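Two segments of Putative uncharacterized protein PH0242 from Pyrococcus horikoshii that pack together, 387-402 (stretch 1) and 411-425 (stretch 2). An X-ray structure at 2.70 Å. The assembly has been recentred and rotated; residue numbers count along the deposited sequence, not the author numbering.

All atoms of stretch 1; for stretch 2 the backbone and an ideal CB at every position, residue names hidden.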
# COMPACT_ATOMS: atom_id res chain seq x y z
N ALA A 387 -15.59 -18.91 10.42
CA ALA A 387 -14.57 -18.10 11.07
C ALA A 387 -14.25 -18.56 12.47
O ALA A 387 -15.05 -19.21 13.12
CB ALA A 387 -15.02 -16.64 11.09
N ASP A 388 -13.05 -18.23 12.91
CA ASP A 388 -12.68 -18.20 14.30
C ASP A 388 -12.67 -16.73 14.73
O ASP A 388 -12.36 -15.85 13.91
CB ASP A 388 -11.31 -18.84 14.48
CG ASP A 388 -11.32 -20.34 14.18
OD1 ASP A 388 -10.21 -20.94 14.17
OD2 ASP A 388 -12.42 -20.91 13.95
N LEU A 389 -13.04 -16.46 15.98
CA LEU A 389 -13.03 -15.09 16.50
C LEU A 389 -11.92 -14.92 17.52
O LEU A 389 -11.88 -15.66 18.48
CB LEU A 389 -14.38 -14.75 17.11
CG LEU A 389 -14.52 -13.46 17.93
CD1 LEU A 389 -14.16 -12.21 17.14
CD2 LEU A 389 -15.93 -13.36 18.55
N TYR A 390 -11.03 -13.95 17.31
CA TYR A 390 -9.97 -13.72 18.28
C TYR A 390 -10.06 -12.33 18.89
O TYR A 390 -10.77 -11.45 18.36
CB TYR A 390 -8.58 -13.82 17.64
CG TYR A 390 -8.17 -15.18 17.16
CD1 TYR A 390 -8.70 -15.71 15.97
CD2 TYR A 390 -7.24 -15.94 17.86
CE1 TYR A 390 -8.31 -16.95 15.51
CE2 TYR A 390 -6.86 -17.18 17.41
CZ TYR A 390 -7.39 -17.68 16.24
OH TYR A 390 -7.01 -18.92 15.80
N LEU A 391 -9.32 -12.13 19.97
CA LEU A 391 -9.00 -10.80 20.41
C LEU A 391 -7.58 -10.57 19.97
O LEU A 391 -6.69 -11.39 20.26
CB LEU A 391 -9.14 -10.63 21.93
CG LEU A 391 -10.53 -10.68 22.59
CD1 LEU A 391 -10.38 -10.22 24.04
CD2 LEU A 391 -11.60 -9.84 21.88
N ARG A 392 -7.37 -9.45 19.27
CA ARG A 392 -6.09 -9.13 18.67
C ARG A 392 -5.55 -7.84 19.21
O ARG A 392 -6.28 -6.86 19.32
CB ARG A 392 -6.20 -9.03 17.13
CG ARG A 392 -4.83 -9.15 16.44
CD ARG A 392 -4.88 -8.74 14.99
NE ARG A 392 -5.44 -7.41 14.83
CZ ARG A 392 -6.02 -6.95 13.73
NH1 ARG A 392 -6.12 -7.71 12.64
NH2 ARG A 392 -6.51 -5.73 13.73
N ALA A 393 -4.27 -7.84 19.55
CA ALA A 393 -3.62 -6.60 19.96
C ALA A 393 -2.83 -5.98 18.82
O ALA A 393 -2.24 -6.72 17.99
CB ALA A 393 -2.71 -6.84 21.17
N THR A 394 -2.82 -4.64 18.77
CA THR A 394 -1.97 -3.91 17.84
C THR A 394 -1.29 -2.81 18.62
O THR A 394 -1.96 -1.96 19.20
CB THR A 394 -2.76 -3.29 16.65
OG1 THR A 394 -3.51 -4.30 15.97
CG2 THR A 394 -1.82 -2.67 15.63
N PHE A 395 0.05 -2.84 18.62
CA PHE A 395 0.87 -1.76 19.17
C PHE A 395 1.50 -0.96 18.03
O PHE A 395 2.29 -1.49 17.24
CB PHE A 395 2.01 -2.33 20.01
CG PHE A 395 1.59 -2.83 21.36
CD1 PHE A 395 1.99 -2.15 22.51
CD2 PHE A 395 0.84 -3.99 21.49
CE1 PHE A 395 1.62 -2.62 23.76
CE2 PHE A 395 0.47 -4.45 22.74
CZ PHE A 395 0.85 -3.77 23.88
N ILE A 396 1.16 0.31 17.94
CA ILE A 396 1.87 1.19 17.03
C ILE A 396 2.75 2.05 17.91
O ILE A 396 2.25 2.72 18.85
CB ILE A 396 0.92 2.07 16.20
CG1 ILE A 396 0.27 1.24 15.10
CG2 ILE A 396 1.69 3.23 15.58
CD1 ILE A 396 -0.94 1.88 14.42
N TYR A 397 4.04 2.03 17.62
CA TYR A 397 4.99 2.82 18.40
C TYR A 397 6.16 3.37 17.58
O TYR A 397 6.36 2.97 16.43
CB TYR A 397 5.51 1.98 19.56
CG TYR A 397 6.16 0.67 19.15
CD1 TYR A 397 7.55 0.56 19.05
CD2 TYR A 397 5.39 -0.46 18.88
CE1 TYR A 397 8.17 -0.62 18.70
CE2 TYR A 397 6.00 -1.66 18.53
CZ TYR A 397 7.39 -1.73 18.44
OH TYR A 397 8.02 -2.91 18.11
N LEU A 398 6.91 4.28 18.19
CA LEU A 398 8.07 4.90 17.56
C LEU A 398 9.37 4.48 18.25
O LEU A 398 9.40 4.27 19.47
CB LEU A 398 7.94 6.42 17.59
CG LEU A 398 6.66 7.02 17.02
CD1 LEU A 398 6.78 8.55 16.90
CD2 LEU A 398 6.29 6.38 15.68
N VAL A 399 10.45 4.37 17.48
CA VAL A 399 11.76 4.16 18.07
C VAL A 399 12.74 5.21 17.55
O VAL A 399 13.02 5.25 16.35
CB VAL A 399 12.32 2.74 17.86
CG1 VAL A 399 13.70 2.61 18.52
CG2 VAL A 399 11.36 1.69 18.41
N ARG A 400 13.23 6.05 18.45
CA ARG A 400 14.08 7.14 18.05
C ARG A 400 15.32 6.58 17.39
O ARG A 400 15.89 5.58 17.86
CB ARG A 400 14.47 8.02 19.25
CG ARG A 400 14.96 9.42 18.85
CD ARG A 400 16.13 9.92 19.68
NE ARG A 400 15.94 9.54 21.06
CZ ARG A 400 16.91 9.32 21.93
NH1 ARG A 400 18.18 9.48 21.59
NH2 ARG A 400 16.58 8.97 23.17
N LYS A 401 15.71 7.21 16.30
CA LYS A 401 16.92 6.88 15.58
C LYS A 401 17.70 8.17 15.47
O LYS A 401 17.19 9.18 14.95
CB LYS A 401 16.60 6.29 14.20
CG LYS A 401 17.84 5.92 13.43
CD LYS A 401 17.58 5.55 11.97
CE LYS A 401 18.78 5.99 11.14
NZ LYS A 401 19.37 4.88 10.32
N GLY A 402 18.91 8.16 16.00
CA GLY A 402 19.75 9.36 16.07
C GLY A 402 19.37 10.23 17.24
O GLY A 402 18.48 9.88 18.02
N UNK A 411 16.97 14.16 15.72
CA UNK A 411 16.30 12.88 15.89
C UNK A 411 15.35 12.61 14.72
O UNK A 411 14.68 13.52 14.24
CB UNK A 411 15.54 12.85 17.22
N UNK A 412 15.31 11.37 14.27
CA UNK A 412 14.18 10.92 13.50
C UNK A 412 13.50 9.82 14.33
O UNK A 412 14.11 9.30 15.28
CB UNK A 412 14.60 10.42 12.12
N UNK A 413 12.25 9.51 14.03
CA UNK A 413 11.52 8.48 14.76
C UNK A 413 10.99 7.39 13.81
O UNK A 413 10.25 7.69 12.88
CB UNK A 413 10.36 9.11 15.54
N UNK A 414 11.38 6.15 14.03
CA UNK A 414 10.99 5.10 13.10
C UNK A 414 9.73 4.39 13.59
O UNK A 414 9.72 3.88 14.69
CB UNK A 414 12.13 4.10 12.92
N UNK A 415 8.65 4.40 12.78
CA UNK A 415 7.41 3.73 13.25
C UNK A 415 7.44 2.22 13.15
O UNK A 415 8.03 1.70 12.24
CB UNK A 415 6.21 4.24 12.45
N UNK A 416 6.75 1.55 14.07
CA UNK A 416 6.59 0.11 14.10
C UNK A 416 5.14 -0.25 14.34
O UNK A 416 4.42 0.47 15.04
CB UNK A 416 7.48 -0.51 15.18
N UNK A 417 4.70 -1.38 13.80
CA UNK A 417 3.40 -1.90 14.11
C UNK A 417 3.48 -3.41 14.38
O UNK A 417 3.72 -4.20 13.45
CB UNK A 417 2.43 -1.60 12.97
N UNK A 418 3.27 -3.80 15.64
CA UNK A 418 3.21 -5.22 16.02
C UNK A 418 1.78 -5.64 16.36
O UNK A 418 1.06 -4.94 17.10
CB UNK A 418 4.13 -5.49 17.21
N UNK A 419 1.36 -6.77 15.80
CA UNK A 419 0.08 -7.35 16.10
C UNK A 419 0.32 -8.74 16.68
O UNK A 419 1.32 -9.38 16.36
CB UNK A 419 -0.81 -7.40 14.86
N UNK A 420 -0.59 -9.19 17.55
CA UNK A 420 -0.57 -10.54 18.06
C UNK A 420 -1.94 -10.90 18.56
O UNK A 420 -2.70 -10.03 18.97
CB UNK A 420 0.47 -10.70 19.17
N UNK A 421 -2.26 -12.18 18.47
CA UNK A 421 -3.54 -12.69 18.95
C UNK A 421 -3.48 -12.96 20.45
O UNK A 421 -2.66 -13.75 20.90
CB UNK A 421 -3.93 -13.96 18.20
N UNK A 422 -4.33 -12.27 21.20
CA UNK A 422 -4.35 -12.37 22.67
C UNK A 422 -5.02 -13.69 23.07
O UNK A 422 -4.45 -14.47 23.81
CB UNK A 422 -5.08 -11.18 23.29
N UNK A 423 -6.23 -13.93 22.55
CA UNK A 423 -6.99 -15.10 22.93
C UNK A 423 -8.02 -15.42 21.85
O UNK A 423 -8.51 -14.52 21.16
CB UNK A 423 -7.67 -14.89 24.28
N UNK A 424 -8.34 -16.70 21.73
CA UNK A 424 -9.34 -17.20 20.80
C UNK A 424 -10.65 -17.21 21.55
O UNK A 424 -10.69 -17.66 22.67
CB UNK A 424 -8.99 -18.59 20.26
N UNK A 425 -11.72 -16.71 20.95
CA UNK A 425 -12.98 -16.60 21.68
C UNK A 425 -13.99 -17.65 21.28
O UNK A 425 -14.86 -17.99 22.07
CB UNK A 425 -13.59 -15.21 21.47

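The two strands pair antiparallel, and side chains of paired positions share a face, so most positions of stretch 2 can be read against a partner.

Position 411 lies beyond the ladder, near Arg400 CG; small or apolar groups suit it, and Ala411 is found. At 412 the CB sits 4.0 Å from Lys401 O, which a short hydroxyl could reach: Ser412 donates from OG to Lys401 O (3.3 Å), supplementing its backbone pair.

Position 413 turns to the face of Leu398 and Arg400, where aliphatic carbon invites any large apolar group. Phe413 lays CE1 3.5 Å from Arg400 CG. Position 414 shares the other face with Val399 and Lys401; polar or acidic chains fit, and Glu414 approaches Lys401, though OE2 stays 4.1 Å from its CD.

The non-hydrogen-bonded pairing with Leu398 asks no N-H of 415, and phi of -77° is within proline's range. Many residues would do, but proline gives up no hydrogen bond to stretch 1 here: Pro415 rests CB 3.9 Å from Leu398 CD2.

The CB of 416 lies 3.5 Å from Tyr397 CZ, so any CB packs on the ring, and an aromatic, or an aliphatic chain running on toward Val399, would suit. His416 sets its ring nearly parallel to the tyrosine's but slid aside, with CD2 3.6 Å from Val399 CG2. Position 417 meets Ile396 and Thr394; a flexible apolar chain suits, and Met417 places CG 4.0 Å from Ile396 CG1.

Near 418 the Tyr397 hydroxyl offers a donor, favouring an acceptor. Asp418, chi1 m, takes it: Tyr397 OH to OD1 is a very short 2.5 Å. Position 419, beside Thr394 and Arg392, tolerates small or beta-branched groups; Thr419 is found.

At 420 the small Ala393 leaves room for a ring. Phe420, chi1 p, covers the methyl with its face, CZ 3.7 Å from Ala393 CB, and meets Phe395 rim to rim. Position 421 adjoins Tyr390 and Arg392, where an aromatic or long aliphatic chain would fit; Phe421 CD2 lies 3.5 Å from Tyr390 CB.

Psi of -53° at 422 marks the bulge, with its CB directed toward stretch 1. An aliphatic group suits, and Ile422 CD1 reaches Ala393 CB at 3.8 Å. Position 423 pairs with Leu391; a beta-branched or other modest apolar group would suit. Thr423 brings CG2 3.9 Å from Leu391 CG.

Position 424 has Tyr390's ring beside it and Asp388 beyond, favouring a long cation. Lys424 passes CG over the ring, and NZ forms a salt bridge with Asp388 OD1 (3.5 Å). Finally 425 points toward Leu389 and Leu391; aliphatic Leu425 suits.

Stretch 2, residues 411-425: ASFEPHMDTFFITKL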
# COMPACT_ATOMS: atom_id res chain seq x y z
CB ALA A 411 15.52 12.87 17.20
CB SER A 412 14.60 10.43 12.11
OG SER A 412 15.36 9.26 12.24
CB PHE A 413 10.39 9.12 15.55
CG PHE A 413 10.86 10.12 16.56
CD1 PHE A 413 11.20 9.72 17.86
CD2 PHE A 413 11.00 11.47 16.21
CE1 PHE A 413 11.64 10.66 18.80
CE2 PHE A 413 11.45 12.40 17.14
CZ PHE A 413 11.76 12.00 18.44
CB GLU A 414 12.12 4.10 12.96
CG GLU A 414 12.05 3.28 11.68
CD GLU A 414 13.43 3.04 11.14
OE1 GLU A 414 13.93 1.89 11.27
OE2 GLU A 414 14.03 4.02 10.63
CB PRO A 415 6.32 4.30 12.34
CG PRO A 415 7.03 4.98 11.25
CD PRO A 415 8.37 5.38 11.72
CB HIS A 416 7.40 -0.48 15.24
CG HIS A 416 8.90 -0.37 15.09
ND1 HIS A 416 9.69 -1.44 14.78
CD2 HIS A 416 9.77 0.72 15.28
CE1 HIS A 416 10.99 -1.06 14.75
NE2 HIS A 416 11.04 0.26 15.07
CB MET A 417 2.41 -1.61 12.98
CG MET A 417 1.06 -2.24 13.24
SD MET A 417 -0.19 -1.74 12.05
CE MET A 417 0.15 -2.91 10.74
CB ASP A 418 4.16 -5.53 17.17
CG ASP A 418 5.55 -4.89 16.99
OD1 ASP A 418 6.20 -4.59 18.03
OD2 ASP A 418 6.00 -4.69 15.82
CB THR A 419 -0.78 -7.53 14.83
OG1 THR A 419 -0.16 -8.51 13.99
CG2 THR A 419 -0.94 -6.23 14.08
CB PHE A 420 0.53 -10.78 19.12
CG PHE A 420 0.45 -9.90 20.35
CD1 PHE A 420 1.17 -8.71 20.43
CD2 PHE A 420 -0.31 -10.29 21.47
CE1 PHE A 420 1.12 -7.91 21.59
CE2 PHE A 420 -0.37 -9.49 22.62
CZ PHE A 420 0.35 -8.30 22.69
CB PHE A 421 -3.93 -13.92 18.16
CG PHE A 421 -4.28 -13.62 16.74
CD1 PHE A 421 -3.47 -14.06 15.71
CD2 PHE A 421 -5.41 -12.85 16.43
CE1 PHE A 421 -3.80 -13.75 14.39
CE2 PHE A 421 -5.74 -12.54 15.12
CZ PHE A 421 -4.93 -13.00 14.09
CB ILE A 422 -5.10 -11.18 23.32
CG1 ILE A 422 -4.48 -9.85 22.90
CG2 ILE A 422 -5.11 -11.30 24.84
CD1 ILE A 422 -5.51 -8.74 22.82
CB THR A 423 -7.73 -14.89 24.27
OG1 THR A 423 -8.37 -16.11 24.65
CG2 THR A 423 -8.83 -13.80 24.16
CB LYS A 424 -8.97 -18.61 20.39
CG LYS A 424 -9.62 -19.10 19.11
CD LYS A 424 -8.89 -20.36 18.69
CE LYS A 424 -9.33 -20.85 17.33
NZ LYS A 424 -8.75 -22.19 17.06
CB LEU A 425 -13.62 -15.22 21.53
CG LEU A 425 -12.97 -13.95 22.07
CD1 LEU A 425 -13.87 -12.76 21.74
CD2 LEU A 425 -12.70 -14.02 23.56
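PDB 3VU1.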